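Local coordinates for protein replicative DNA helicase DnaB, 1st part (PDB 2R5U) that forms the N-terminal domain of the hexameric replicative helicase, which probably unwinds double-stranded DNA ahead of the replisome in an ATP-dependent, 5'-3' manner, at residues B[58-61]-B[65-68]; B[34-39]-B[120-125]; B[69-74]-B[88-93]; B[41-46]-B[108-113]. All coordinates share one frame; numbering follows the deposited sequence.

Contact 1: B[58-61]-B[65-68]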
# COMPACT_ATOMS: atom_id res chain seq x y z
N GLY B 58 2.47 8.15 -27.14
CA GLY B 58 2.23 9.32 -26.30
C GLY B 58 2.00 10.62 -27.05
O GLY B 58 1.64 11.62 -26.43
N ASP B 59 2.17 10.61 -28.37
CA ASP B 59 2.06 11.83 -29.19
C ASP B 59 0.64 12.42 -29.32
O ASP B 59 0.46 13.60 -29.63
CB ASP B 59 2.70 11.61 -30.56
CG ASP B 59 4.24 11.76 -30.54
OD1 ASP B 59 4.82 12.18 -29.52
OD2 ASP B 59 4.86 11.44 -31.57
N PHE B 60 -0.37 11.60 -29.07
CA PHE B 60 -1.75 12.08 -29.18
C PHE B 60 -2.14 12.77 -27.88
O PHE B 60 -1.91 12.23 -26.81
CB PHE B 60 -2.69 10.91 -29.47
CG PHE B 60 -2.59 10.42 -30.89
CD1 PHE B 60 -1.60 9.51 -31.25
CD2 PHE B 60 -3.43 10.94 -31.88
CE1 PHE B 60 -1.48 9.07 -32.58
CE2 PHE B 60 -3.31 10.51 -33.20
CZ PHE B 60 -2.34 9.57 -33.54
N TYR B 61 -2.69 13.98 -27.99
CA TYR B 61 -3.18 14.69 -26.81
C TYR B 61 -4.40 14.00 -26.21
O TYR B 61 -4.47 13.79 -25.00
CB TYR B 61 -3.53 16.15 -27.12
CG TYR B 61 -4.06 16.88 -25.89
CD1 TYR B 61 -5.38 17.32 -25.83
CD2 TYR B 61 -3.24 17.07 -24.76
CE1 TYR B 61 -5.87 17.97 -24.68
CE2 TYR B 61 -3.72 17.71 -23.61
CZ TYR B 61 -5.03 18.15 -23.58
OH TYR B 61 -5.50 18.79 -22.45
N HIS B 65 -7.78 8.95 -28.70
CA HIS B 65 -6.97 8.88 -29.90
C HIS B 65 -5.72 8.02 -29.71
O HIS B 65 -5.39 7.25 -30.59
CB HIS B 65 -6.60 10.27 -30.42
CG HIS B 65 -7.79 11.08 -30.84
ND1 HIS B 65 -7.69 12.42 -31.15
CD2 HIS B 65 -9.09 10.74 -31.01
CE1 HIS B 65 -8.88 12.87 -31.51
NE2 HIS B 65 -9.75 11.87 -31.43
N GLN B 66 -5.04 8.15 -28.56
CA GLN B 66 -3.89 7.27 -28.26
C GLN B 66 -4.31 5.81 -28.24
O GLN B 66 -3.58 4.96 -28.72
CB GLN B 66 -3.19 7.61 -26.93
CG GLN B 66 -1.81 6.94 -26.79
CD GLN B 66 -0.80 7.50 -27.78
OE1 GLN B 66 -0.26 6.76 -28.63
NE2 GLN B 66 -0.56 8.80 -27.71
N ASN B 67 -5.47 5.53 -27.66
CA ASN B 67 -6.00 4.17 -27.55
C ASN B 67 -6.20 3.59 -28.96
O ASN B 67 -5.82 2.44 -29.23
CB ASN B 67 -7.34 4.13 -26.83
CG ASN B 67 -7.24 4.41 -25.30
OD1 ASN B 67 -6.19 4.24 -24.67
ND2 ASN B 67 -8.36 4.80 -24.71
N VAL B 68 -6.81 4.38 -29.84
CA VAL B 68 -7.08 3.93 -31.20
C VAL B 68 -5.76 3.65 -31.91
O VAL B 68 -5.58 2.58 -32.49
CB VAL B 68 -7.93 4.93 -32.00
CG1 VAL B 68 -8.07 4.46 -33.49
CG2 VAL B 68 -9.29 5.07 -31.34
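Phe60, in the loop that precedes helix 63-77, turns its side chain back onto the start of that helix and meets two consecutive residues, His65 and Gln66, in different ways. Against His65 the two side chains cross at about a right angle: Phe60 CD2 lies 3.6 Å from His65 CB, and the carbonyl oxygen of His65 stands over one ring face, displaced toward the rim. The imidazole heads away from the loop to hydrogen-bond Glu34 of helix 31-43 through ND1. Gln66 instead comes in at the ring edge, its amide plane 77° from the ring. Its CG starts out anti to the backbone N (chi1 -166°), and a bend at chi2 (67°) brings the amide up to the backbone N atoms of Gly58, Asp59 and Phe60. As modelled, though with the amide probably turned over so that these pairs stay undecided, Gln66 NE2 lies 3.1 Å from Phe60 N and 3.2 Å from Gly58 N. In this part of the DnaB N-terminal domain, where the loop folds back on helix 63-77, the Phe60 ring also meets the ring of Tyr69, a turn beyond His65, while the carbonyl of Asp59 accepts a bond from Arg133 of helix 119-147. Nitrogen facing backbone nitrogens makes poor chemical sense; with the amide turned back, its oxygen would face the loop N-H groups and might accept hydrogen bonds from them.

Contact 2: B[34-39]-B[120-125]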
# COMPACT_ATOMS: atom_id res chain seq x y z
N GLU B 34 -5.24 15.03 -35.49
CA GLU B 34 -5.28 13.68 -34.86
C GLU B 34 -6.35 12.79 -35.50
O GLU B 34 -6.12 11.60 -35.73
CB GLU B 34 -5.52 13.75 -33.35
CG GLU B 34 -4.33 14.36 -32.56
CD GLU B 34 -4.45 14.32 -31.05
OE1 GLU B 34 -5.36 13.67 -30.47
OE2 GLU B 34 -3.57 14.95 -30.41
N GLN B 35 -7.53 13.35 -35.71
CA GLN B 35 -8.65 12.63 -36.33
C GLN B 35 -8.31 12.17 -37.73
O GLN B 35 -8.50 11.01 -38.06
CB GLN B 35 -9.92 13.50 -36.31
CG GLN B 35 -10.52 13.68 -34.92
CD GLN B 35 -11.58 14.77 -34.87
OE1 GLN B 35 -11.66 15.64 -35.75
NE2 GLN B 35 -12.37 14.76 -33.83
N SER B 36 -7.76 13.07 -38.53
CA SER B 36 -7.34 12.79 -39.91
C SER B 36 -6.26 11.69 -40.01
O SER B 36 -6.31 10.83 -40.91
CB SER B 36 -6.84 14.07 -40.59
OG SER B 36 -7.89 15.03 -40.73
N VAL B 37 -5.28 11.74 -39.10
CA VAL B 37 -4.27 10.67 -38.99
C VAL B 37 -4.90 9.31 -38.75
O VAL B 37 -4.56 8.32 -39.43
CB VAL B 37 -3.23 10.93 -37.88
CG1 VAL B 37 -2.40 9.67 -37.63
CG2 VAL B 37 -2.31 12.02 -38.29
N LEU B 38 -5.80 9.24 -37.78
CA LEU B 38 -6.43 7.98 -37.41
C LEU B 38 -7.34 7.46 -38.54
O LEU B 38 -7.37 6.28 -38.80
CB LEU B 38 -7.19 8.10 -36.09
CG LEU B 38 -6.33 8.34 -34.84
CD1 LEU B 38 -7.22 8.59 -33.64
CD2 LEU B 38 -5.37 7.16 -34.59
N GLY B 39 -8.07 8.38 -39.18
CA GLY B 39 -8.94 8.05 -40.32
C GLY B 39 -8.13 7.46 -41.45
O GLY B 39 -8.52 6.44 -42.00
N GLY B 120 0.59 11.24 -43.68
CA GLY B 120 1.91 11.70 -43.23
C GLY B 120 1.98 13.19 -42.96
O GLY B 120 2.64 13.64 -42.01
N TYR B 121 1.32 13.97 -43.82
CA TYR B 121 1.21 15.40 -43.60
C TYR B 121 0.54 15.70 -42.25
O TYR B 121 1.06 16.49 -41.47
CB TYR B 121 0.46 16.07 -44.76
CG TYR B 121 -0.02 17.46 -44.41
CD1 TYR B 121 -1.34 17.68 -44.02
CD2 TYR B 121 0.84 18.55 -44.45
CE1 TYR B 121 -1.78 18.95 -43.68
CE2 TYR B 121 0.41 19.83 -44.12
CZ TYR B 121 -0.90 20.02 -43.74
OH TYR B 121 -1.34 21.28 -43.42
N TYR B 122 -0.59 15.06 -41.96
CA TYR B 122 -1.26 15.28 -40.69
C TYR B 122 -0.46 14.76 -39.50
O TYR B 122 -0.49 15.36 -38.43
CB TYR B 122 -2.70 14.76 -40.71
CG TYR B 122 -3.61 15.55 -41.63
CD1 TYR B 122 -4.04 15.02 -42.84
CD2 TYR B 122 -4.02 16.85 -41.30
CE1 TYR B 122 -4.87 15.74 -43.70
CE2 TYR B 122 -4.84 17.58 -42.14
CZ TYR B 122 -5.26 17.03 -43.35
OH TYR B 122 -6.08 17.76 -44.19
N ALA B 123 0.27 13.65 -39.70
CA ALA B 123 1.14 13.10 -38.66
C ALA B 123 2.23 14.11 -38.30
O ALA B 123 2.58 14.24 -37.14
CB ALA B 123 1.77 11.79 -39.11
N SER B 124 2.77 14.81 -39.30
CA SER B 124 3.80 15.82 -39.05
C SER B 124 3.29 16.97 -38.15
O SER B 124 4.04 17.49 -37.33
CB SER B 124 4.44 16.31 -40.36
OG SER B 124 3.72 17.38 -40.96
N ILE B 125 2.01 17.32 -38.30
CA ILE B 125 1.34 18.31 -37.45
C ILE B 125 1.26 17.77 -36.03
O ILE B 125 1.65 18.45 -35.08
CB ILE B 125 -0.09 18.67 -37.94
CG1 ILE B 125 -0.06 19.42 -39.29
CG2 ILE B 125 -0.84 19.46 -36.87
CD1 ILE B 125 0.55 20.82 -39.23
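Ser36 and Val37 of helix 31-43 pack on Tyr122 and Ala123 of helix 119-147. The clearest interaction is a CH-pi contact: Ser36 CB sits over one face of the Tyr122 ring, 3.8 Å from its centroid and 16° off the ring normal. Tyr122 CG is anti to its own carbonyl carbon (chi1 -68°), which lays the ring flat alongside helix 31-43. The opposite face is taken by the preceding residue, Tyr121 CD1 standing 3.7 Å above its centre, so the ring is sandwiched between the neighbouring helix and its own. Within the N-terminal domain of DnaB, this is where the globular helical part packs on the beginning of the long helix 119-147, which then runs out to pair with helix 155-169 in the protruding helical hairpin; the local axes pass 8.4 Å apart and run roughly antiparallel, at 141°. Apolar packing centres on one methyl, Val37 CG2, which packs on the peptide joining Tyr122 and Ala123, 3.4 Å from Ala123 N and 3.5 Å from Tyr122 C. The same methyl lies 3.7 Å from Tyr122 CB. The two serine hydroxyls bond to carbonyls of their own helices: Ser36 OG makes a weak hydrogen bond to the carbonyl of Ala32, and Ser124 OG gives one to Tyr121 O at 2.9 Å.

Contact 3: B[69-74]-B[88-93]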
# COMPACT_ATOMS: atom_id res chain seq x y z
N TYR B 69 -4.84 4.62 -31.83
CA TYR B 69 -3.52 4.49 -32.44
C TYR B 69 -2.78 3.23 -31.97
O TYR B 69 -2.22 2.50 -32.79
CB TYR B 69 -2.70 5.75 -32.15
CG TYR B 69 -1.31 5.74 -32.78
CD1 TYR B 69 -1.13 6.15 -34.09
CD2 TYR B 69 -0.19 5.33 -32.05
CE1 TYR B 69 0.12 6.15 -34.67
CE2 TYR B 69 1.08 5.33 -32.61
CZ TYR B 69 1.22 5.74 -33.93
OH TYR B 69 2.44 5.77 -34.52
N ASP B 70 -2.78 3.01 -30.65
CA ASP B 70 -2.09 1.85 -30.05
C ASP B 70 -2.70 0.52 -30.54
O ASP B 70 -1.96 -0.43 -30.81
CB ASP B 70 -2.14 1.89 -28.51
CG ASP B 70 -1.41 3.10 -27.91
OD1 ASP B 70 -0.69 3.84 -28.64
OD2 ASP B 70 -1.58 3.33 -26.68
N ALA B 71 -4.03 0.48 -30.67
CA ALA B 71 -4.71 -0.70 -31.20
C ALA B 71 -4.32 -0.98 -32.67
O ALA B 71 -4.03 -2.13 -33.03
CB ALA B 71 -6.23 -0.55 -31.06
N ILE B 72 -4.27 0.06 -33.50
CA ILE B 72 -3.80 -0.08 -34.90
C ILE B 72 -2.35 -0.61 -34.95
O ILE B 72 -2.03 -1.55 -35.69
CB ILE B 72 -3.93 1.24 -35.69
CG1 ILE B 72 -5.39 1.75 -35.71
CG2 ILE B 72 -3.41 1.06 -37.11
CD1 ILE B 72 -5.52 3.20 -36.27
N LEU B 73 -1.47 0.00 -34.17
CA LEU B 73 -0.08 -0.43 -34.14
C LEU B 73 0.05 -1.87 -33.65
O LEU B 73 0.89 -2.62 -34.15
CB LEU B 73 0.77 0.49 -33.27
CG LEU B 73 1.10 1.91 -33.74
CD1 LEU B 73 2.47 2.24 -33.19
CD2 LEU B 73 1.07 2.11 -35.27
N ASP B 74 -0.78 -2.25 -32.66
CA ASP B 74 -0.81 -3.65 -32.18
C ASP B 74 -1.07 -4.64 -33.32
O ASP B 74 -0.36 -5.65 -33.45
CB ASP B 74 -1.88 -3.85 -31.12
CG ASP B 74 -1.31 -4.20 -29.78
OD1 ASP B 74 -0.90 -3.26 -29.04
OD2 ASP B 74 -1.26 -5.42 -29.46
N ALA B 88 -11.87 -2.23 -33.80
CA ALA B 88 -12.92 -2.27 -32.77
C ALA B 88 -12.80 -3.50 -31.86
O ALA B 88 -13.06 -3.43 -30.65
CB ALA B 88 -14.34 -2.19 -33.39
N ALA B 89 -12.41 -4.62 -32.46
CA ALA B 89 -12.22 -5.86 -31.71
C ALA B 89 -10.95 -5.81 -30.86
O ALA B 89 -10.95 -6.33 -29.74
CB ALA B 89 -12.20 -7.07 -32.66
N GLU B 90 -9.87 -5.24 -31.39
CA GLU B 90 -8.65 -5.04 -30.61
C GLU B 90 -8.91 -4.10 -29.42
O GLU B 90 -8.51 -4.40 -28.30
CB GLU B 90 -7.49 -4.54 -31.49
CG GLU B 90 -6.22 -4.13 -30.73
CD GLU B 90 -5.52 -5.28 -30.02
OE1 GLU B 90 -5.47 -6.38 -30.60
OE2 GLU B 90 -5.00 -5.08 -28.89
N LEU B 91 -9.63 -3.00 -29.66
CA LEU B 91 -10.08 -2.10 -28.57
C LEU B 91 -10.98 -2.78 -27.54
O LEU B 91 -10.79 -2.60 -26.33
CB LEU B 91 -10.76 -0.84 -29.13
CG LEU B 91 -9.85 0.16 -29.87
CD1 LEU B 91 -10.72 1.09 -30.70
CD2 LEU B 91 -8.95 0.95 -28.95
N ASP B 92 -11.95 -3.56 -28.01
CA ASP B 92 -12.83 -4.35 -27.14
C ASP B 92 -12.05 -5.37 -26.27
O ASP B 92 -12.36 -5.52 -25.09
CB ASP B 92 -13.91 -5.06 -27.97
CG ASP B 92 -14.97 -5.73 -27.12
OD1 ASP B 92 -15.70 -5.02 -26.39
OD2 ASP B 92 -15.06 -6.98 -27.19
N ARG B 93 -11.05 -6.03 -26.83
CA ARG B 93 -10.18 -6.91 -26.04
C ARG B 93 -9.49 -6.15 -24.91
O ARG B 93 -9.26 -6.69 -23.84
CB ARG B 93 -9.13 -7.61 -26.91
CG ARG B 93 -9.66 -8.84 -27.62
CD ARG B 93 -8.54 -9.62 -28.32
NE ARG B 93 -7.99 -8.90 -29.45
CZ ARG B 93 -8.29 -9.12 -30.73
NH1 ARG B 93 -9.15 -10.09 -31.07
NH2 ARG B 93 -7.73 -8.38 -31.67
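Ala71 and Glu90 bury nearly equal areas here, and their meeting marks where helix 63-77 passes helix 84-93 in the all-helical DnaB N-terminal domain, the local axes 9.1 Å apart at 109°. Ala71 CB points toward helix 84-93 and touches Glu90 CG at 3.6 Å; Leu91 CD2 closes on the same methyl at 3.8 Å. The small residue thus sits between the aliphatic stem of Glu90 and a methyl of Leu91. Glu90 puts CG anti to its backbone N (chi1 172°) and then bends at chi2, bringing the carboxylate beside Asp74. There the two carboxylates stack with planes 19° apart, Asp74 OD2 being 3.8 Å from Glu90 OE2. Three arginines answer these charges. Within its own helix Arg93 NH2 forms a nearly straight salt bridge to Glu90 OE1 (3.2 Å), met from above the carboxylate plane, and Arg78 forms another to that same oxygen. Arg94 bridges both acids, its NE to Glu90 and its NH2 to Asp74. Asp92 of the same helix as Glu90 forms a salt bridge with Lys129 of a second subunit of the hexamer. Two acids so close would be expected to repel each other; the shared Arg94, helped by the other arginines, probably offsets this and lets both stay charged.

Contact 4: B[41-46]-B[108-113]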
# COMPACT_ATOMS: atom_id res chain seq x y z
N MET B 41 -5.02 5.99 -41.38
CA MET B 41 -4.54 4.69 -40.92
C MET B 41 -5.57 3.58 -41.05
O MET B 41 -5.20 2.47 -41.41
CB MET B 41 -4.05 4.78 -39.47
CG MET B 41 -2.83 5.73 -39.27
SD MET B 41 -2.34 5.84 -37.50
CE MET B 41 -1.49 4.27 -37.27
N LEU B 42 -6.83 3.87 -40.75
CA LEU B 42 -7.92 2.90 -40.83
C LEU B 42 -8.29 2.53 -42.29
O LEU B 42 -8.94 1.51 -42.53
CB LEU B 42 -9.16 3.41 -40.07
CG LEU B 42 -9.10 3.39 -38.52
CD1 LEU B 42 -10.29 4.09 -37.86
CD2 LEU B 42 -8.96 1.98 -37.98
N LEU B 43 -7.86 3.35 -43.25
CA LEU B 43 -8.16 3.15 -44.68
C LEU B 43 -7.03 2.48 -45.46
O LEU B 43 -7.25 1.95 -46.55
CB LEU B 43 -8.51 4.50 -45.31
CG LEU B 43 -9.84 5.09 -44.82
CD1 LEU B 43 -10.04 6.48 -45.41
CD2 LEU B 43 -11.02 4.18 -45.17
N SER B 44 -5.82 2.49 -44.92
CA SER B 44 -4.66 2.10 -45.71
C SER B 44 -3.48 1.67 -44.87
O SER B 44 -3.04 2.41 -43.98
CB SER B 44 -4.27 3.27 -46.62
OG SER B 44 -2.93 3.15 -47.07
N LYS B 45 -2.93 0.49 -45.16
CA LYS B 45 -1.68 0.05 -44.55
C LYS B 45 -0.47 0.94 -44.90
O LYS B 45 0.41 1.16 -44.06
CB LYS B 45 -1.40 -1.40 -44.90
CG LYS B 45 -0.12 -1.96 -44.30
CD LYS B 45 0.03 -3.43 -44.66
CE LYS B 45 1.43 -3.93 -44.42
NZ LYS B 45 1.53 -5.40 -44.71
N ASP B 46 -0.43 1.43 -46.14
CA ASP B 46 0.61 2.40 -46.55
C ASP B 46 0.59 3.66 -45.68
O ASP B 46 1.64 4.23 -45.40
CB ASP B 46 0.47 2.78 -48.03
CG ASP B 46 0.64 1.59 -48.97
OD1 ASP B 46 1.22 0.56 -48.55
OD2 ASP B 46 0.20 1.68 -50.15
N THR B 108 -16.82 7.56 -37.78
CA THR B 108 -16.68 9.02 -37.78
C THR B 108 -15.25 9.46 -38.16
O THR B 108 -15.07 10.32 -39.03
CB THR B 108 -17.09 9.63 -36.42
OG1 THR B 108 -18.47 9.35 -36.15
CG2 THR B 108 -16.88 11.12 -36.41
N LEU B 109 -14.24 8.85 -37.55
CA LEU B 109 -12.84 9.11 -37.90
C LEU B 109 -12.52 8.88 -39.37
O LEU B 109 -11.84 9.69 -39.99
CB LEU B 109 -11.89 8.25 -37.06
CG LEU B 109 -11.82 8.58 -35.58
CD1 LEU B 109 -10.87 7.62 -34.88
CD2 LEU B 109 -11.39 10.03 -35.38
N ILE B 110 -13.02 7.78 -39.92
CA ILE B 110 -12.84 7.48 -41.33
C ILE B 110 -13.46 8.58 -42.22
O ILE B 110 -12.86 9.01 -43.20
CB ILE B 110 -13.39 6.06 -41.67
CG1 ILE B 110 -12.42 4.99 -41.15
CG2 ILE B 110 -13.62 5.90 -43.16
CD1 ILE B 110 -13.02 3.61 -41.08
N SER B 111 -14.65 9.04 -41.82
CA SER B 111 -15.38 10.12 -42.49
C SER B 111 -14.69 11.49 -42.48
O SER B 111 -15.06 12.36 -43.26
CB SER B 111 -16.78 10.28 -41.89
OG SER B 111 -17.50 9.06 -41.92
N THR B 112 -13.72 11.69 -41.59
CA THR B 112 -12.98 12.95 -41.54
C THR B 112 -12.03 13.11 -42.74
O THR B 112 -11.68 14.23 -43.10
CB THR B 112 -12.18 13.15 -40.22
OG1 THR B 112 -11.07 12.24 -40.15
CG2 THR B 112 -13.07 12.96 -39.00
N VAL B 113 -11.62 12.00 -43.34
CA VAL B 113 -10.74 12.05 -44.51
C VAL B 113 -11.37 11.45 -45.77
O VAL B 113 -12.10 10.46 -45.69
CB VAL B 113 -9.37 11.36 -44.27
CG1 VAL B 113 -8.53 12.16 -43.29
CG2 VAL B 113 -9.53 9.91 -43.82
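The C-terminal part of helix 31-43 meets the last part of helix 102-111 and the residues that follow in the globular part of the domain, Leu42 and Leu43 packing on Ile110 and Val113. The contact is wholly apolar. Leu42 and Ile110 cross at about a right angle, low on the side chains, with Leu42 CB 3.8 Å from Ile110 CG1. The next leucine splits its two methyls: Leu43 CD2 rests 3.7 Å from Ile110 CG2, and Leu43 CD1 lies 3.8 Å from Val113 CG2 as those two side chains slide past each other in opposite directions. Ile110 is therefore gripped on both branches. Its CG1 is anti to the carbonyl carbon (chi1 -75°) and goes to Leu42, whereas CG2, anti to the backbone N, faces Leu43. Thr112 OG1 gives a hydrogen bond of 2.7 Å to Leu109 O, in the carbonyl plane, and Thr112 N bonds the same oxygen, which probably helps to place Val113 against Leu43. Past Leu43, Ser44 N-caps helix 45-52 through a bond from Ala47 N to its OG. Helix-to-helix packing by branched aliphatic side chains is the usual core of an all-helical domain such as this DnaB N-terminal domain.

All four contacts belong to one helical domain, and helices 31-43 and 63-77 tie them together. Contacts 1 and 2, centres about 11 Å apart, are joined through Glu34, whose OE2 accepts a probable hydrogen bond of 2.8 Å from Tyr61 N. Contact 3 continues contact 1 along helix 63-77, where Asn67 O lies 3.5 Å from Leu91 CD2. Contacts 2 and 4 both use helix 31-43, their centres about 10 Å apart, and Ser36 O is 3.5 Å from Val113 CG1. Contacts 3 and 4 join through Met41, whose CE lies 3.6 Å from Tyr69 CE1. Among them, contact 3 alone has a second subunit within reach.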